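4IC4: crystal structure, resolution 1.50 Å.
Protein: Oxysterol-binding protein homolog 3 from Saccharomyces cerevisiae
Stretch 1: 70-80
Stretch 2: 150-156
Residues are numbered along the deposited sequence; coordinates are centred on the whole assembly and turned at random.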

# COMPACT_ATOMS: atom_id res chain seq x y z
N SER A 70 -6.51 -4.61 -5.65
CA SER A 70 -6.42 -3.32 -6.32
C SER A 70 -5.28 -2.51 -5.70
O SER A 70 -4.75 -2.89 -4.66
CB SER A 70 -7.73 -2.54 -6.16
OG SER A 70 -7.86 -2.04 -4.84
N ILE A 71 -4.91 -1.40 -6.33
CA ILE A 71 -3.83 -0.59 -5.78
C ILE A 71 -4.22 -0.04 -4.41
O ILE A 71 -3.36 0.14 -3.54
CB ILE A 71 -3.46 0.58 -6.72
CG1 ILE A 71 -2.93 0.02 -8.04
CG2 ILE A 71 -2.39 1.46 -6.06
CD1 ILE A 71 -2.54 1.08 -9.05
N LEU A 72 -5.50 0.23 -4.20
CA LEU A 72 -5.94 0.73 -2.90
C LEU A 72 -5.63 -0.32 -1.84
O LEU A 72 -5.21 0.01 -0.73
CB LEU A 72 -7.45 1.03 -2.91
CG LEU A 72 -7.92 2.15 -3.84
CD1 LEU A 72 -9.45 2.20 -3.83
CD2 LEU A 72 -7.34 3.48 -3.38
N GLN A 73 -5.85 -1.58 -2.18
CA GLN A 73 -5.57 -2.67 -1.25
C GLN A 73 -4.06 -2.82 -1.03
O GLN A 73 -3.60 -3.03 0.09
CB GLN A 73 -6.21 -3.97 -1.77
CG GLN A 73 -7.74 -3.90 -1.72
CD GLN A 73 -8.43 -5.06 -2.41
OE1 GLN A 73 -8.16 -5.37 -3.57
NE2 GLN A 73 -9.36 -5.69 -1.70
N LEU A 74 -3.28 -2.68 -2.10
CA LEU A 74 -1.82 -2.78 -1.99
C LEU A 74 -1.27 -1.72 -1.03
O LEU A 74 -0.50 -2.04 -0.12
CB LEU A 74 -1.15 -2.57 -3.35
CG LEU A 74 0.37 -2.38 -3.26
CD1 LEU A 74 1.02 -3.67 -2.81
CD2 LEU A 74 0.92 -1.94 -4.61
N ILE A 75 -1.67 -0.47 -1.22
CA ILE A 75 -1.17 0.58 -0.35
C ILE A 75 -1.65 0.41 1.09
O ILE A 75 -0.98 0.84 2.03
CB ILE A 75 -1.56 1.96 -0.91
CG1 ILE A 75 -0.88 2.14 -2.28
CG2 ILE A 75 -1.12 3.06 0.05
CD1 ILE A 75 -1.23 3.43 -2.98
N SER A 76 -2.79 -0.25 1.28
CA SER A 76 -3.29 -0.51 2.63
C SER A 76 -2.36 -1.44 3.39
O SER A 76 -2.41 -1.50 4.62
CB SER A 76 -4.69 -1.13 2.58
OG SER A 76 -5.63 -0.21 2.09
N GLU A 77 -1.50 -2.16 2.67
CA GLU A 77 -0.55 -3.06 3.32
C GLU A 77 0.49 -2.25 4.08
O GLU A 77 1.26 -2.80 4.88
CB GLU A 77 0.11 -3.98 2.29
CG GLU A 77 -0.88 -4.96 1.67
CD GLU A 77 -0.25 -5.90 0.67
OE1 GLU A 77 0.52 -6.80 1.08
OE2 GLU A 77 -0.53 -5.74 -0.54
N THR A 78 0.50 -0.95 3.84
CA THR A 78 1.40 -0.05 4.55
C THR A 78 1.09 -0.17 6.04
O THR A 78 1.94 0.10 6.89
CB THR A 78 1.17 1.42 4.11
OG1 THR A 78 1.66 1.60 2.77
CG2 THR A 78 1.90 2.40 5.03
N PHE A 79 -0.13 -0.61 6.35
CA PHE A 79 -0.58 -0.74 7.73
C PHE A 79 -0.58 -2.15 8.32
O PHE A 79 -1.14 -2.38 9.39
CB PHE A 79 -1.98 -0.11 7.86
CG PHE A 79 -1.97 1.38 7.64
CD1 PHE A 79 -1.62 2.24 8.68
CD2 PHE A 79 -2.25 1.91 6.39
CE1 PHE A 79 -1.55 3.61 8.46
CE2 PHE A 79 -2.17 3.28 6.16
CZ PHE A 79 -1.82 4.14 7.20
N GLU A 80 0.07 -3.09 7.64
CA GLU A 80 0.15 -4.46 8.13
C GLU A 80 0.70 -4.50 9.56
O GLU A 80 0.26 -5.30 10.38
CB GLU A 80 1.04 -5.32 7.22
CG GLU A 80 1.19 -6.75 7.71
CD GLU A 80 2.14 -7.59 6.86
OE1 GLU A 80 2.64 -7.11 5.83
OE2 GLU A 80 2.37 -8.76 7.24
N VAL A 150 -4.42 9.38 -8.40
CA VAL A 150 -4.19 9.88 -7.05
C VAL A 150 -5.09 9.10 -6.12
O VAL A 150 -6.30 8.97 -6.35
CB VAL A 150 -4.53 11.39 -6.93
CG1 VAL A 150 -4.29 11.85 -5.49
CG2 VAL A 150 -3.66 12.20 -7.88
N PHE A 151 -4.50 8.56 -5.06
CA PHE A 151 -5.23 7.77 -4.08
C PHE A 151 -5.13 8.44 -2.71
O PHE A 151 -4.05 8.87 -2.29
CB PHE A 151 -4.64 6.36 -4.02
CG PHE A 151 -4.54 5.70 -5.36
CD1 PHE A 151 -5.67 5.19 -5.99
CD2 PHE A 151 -3.31 5.60 -6.01
CE1 PHE A 151 -5.58 4.59 -7.26
CE2 PHE A 151 -3.21 5.01 -7.27
CZ PHE A 151 -4.35 4.50 -7.90
N ALA A 152 -6.26 8.54 -2.02
CA ALA A 152 -6.30 9.16 -0.70
C ALA A 152 -6.60 8.12 0.36
O ALA A 152 -7.46 7.26 0.16
CB ALA A 152 -7.35 10.27 -0.68
N PHE A 153 -5.89 8.21 1.48
CA PHE A 153 -6.04 7.28 2.59
C PHE A 153 -6.17 8.00 3.92
O PHE A 153 -5.51 9.01 4.16
CB PHE A 153 -4.82 6.35 2.70
CG PHE A 153 -4.65 5.43 1.53
CD1 PHE A 153 -5.05 4.10 1.61
CD2 PHE A 153 -4.10 5.89 0.34
CE1 PHE A 153 -4.91 3.25 0.52
CE2 PHE A 153 -3.96 5.05 -0.76
CZ PHE A 153 -4.36 3.72 -0.67
N PHE A 154 -7.01 7.46 4.80
CA PHE A 154 -7.18 7.99 6.14
C PHE A 154 -7.35 6.81 7.08
O PHE A 154 -8.35 6.09 7.00
CB PHE A 154 -8.40 8.91 6.23
CG PHE A 154 -8.57 9.55 7.59
CD1 PHE A 154 -7.50 10.19 8.21
CD2 PHE A 154 -9.80 9.52 8.23
CE1 PHE A 154 -7.66 10.80 9.46
CE2 PHE A 154 -9.97 10.13 9.48
CZ PHE A 154 -8.90 10.77 10.09
N ALA A 155 -6.37 6.60 7.95
CA ALA A 155 -6.40 5.50 8.91
C ALA A 155 -6.53 6.09 10.31
O ALA A 155 -5.86 7.08 10.62
CB ALA A 155 -5.11 4.68 8.81
N GLU A 156 -7.39 5.50 11.13
CA GLU A 156 -7.62 5.99 12.48
C GLU A 156 -7.59 4.90 13.54
O GLU A 156 -8.13 3.81 13.34
CB GLU A 156 -8.99 6.66 12.60
CG GLU A 156 -9.36 7.62 11.52
CD GLU A 156 -10.79 8.08 11.68
OE1 GLU A 156 -11.05 8.93 12.56
OE2 GLU A 156 -11.66 7.57 10.94

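A short helix packs against a β-strand through a largely apolar contact, in which aliphatic and aromatic side chains interlock and no hydrogen bond crosses between the stretches. The helix that begins at Ile71 and strand 150-156 run at 46° to each other, with an axial closest approach of 9.8 Å, and together they bury 412 Å². Alternation along the strand sends Phe151, Phe153 and Ala155 toward the helical stretch, while Ala152 and Phe154 point away. From the other side, Ile71 and Ile75, about one helical turn apart, point toward the strand, and so does Phe79, beyond the 3-10 segment 77-78.

Phe153 gives up the most surface. Ile75 CG2 lies over one face of its ring, 3.7 Å from the ring centroid, a CH-pi contact, and Ile75 CB comes to 3.3 Å from Phe153 CZ. At the edge of the same ring, Leu72 O sits 3.5 Å from Phe153 CE1 and Ser76 OG 3.9 Å from that carbon. The serine hydroxyl donates to Leu72 O (OG to O, 2.9 Å), so this small polar side chain is satisfied within its own stretch and can be buried beside an aromatic ring.

Phe151 is met by three residues. Ile71 CG2 lies over its face, 3.8 Å from Phe151 CE2. Leu72 points sideways at CB, but its end comes nearer, bringing CD2 to 3.5 Å from Phe151 CD1 and 4.0 Å from Phe153 CZ; one methyl thus touches both rings. Ile75 CD1 adds a looser contact, 4.3 Å from Phe151 CD2.

At Phe79 the roles reverse: the ring comes from stretch 1 and the methyl from the strand. Ala155 CB lies over the ring face, 3.7 Å from Phe79 CZ, its small side chain letting the ring approach the strand closely.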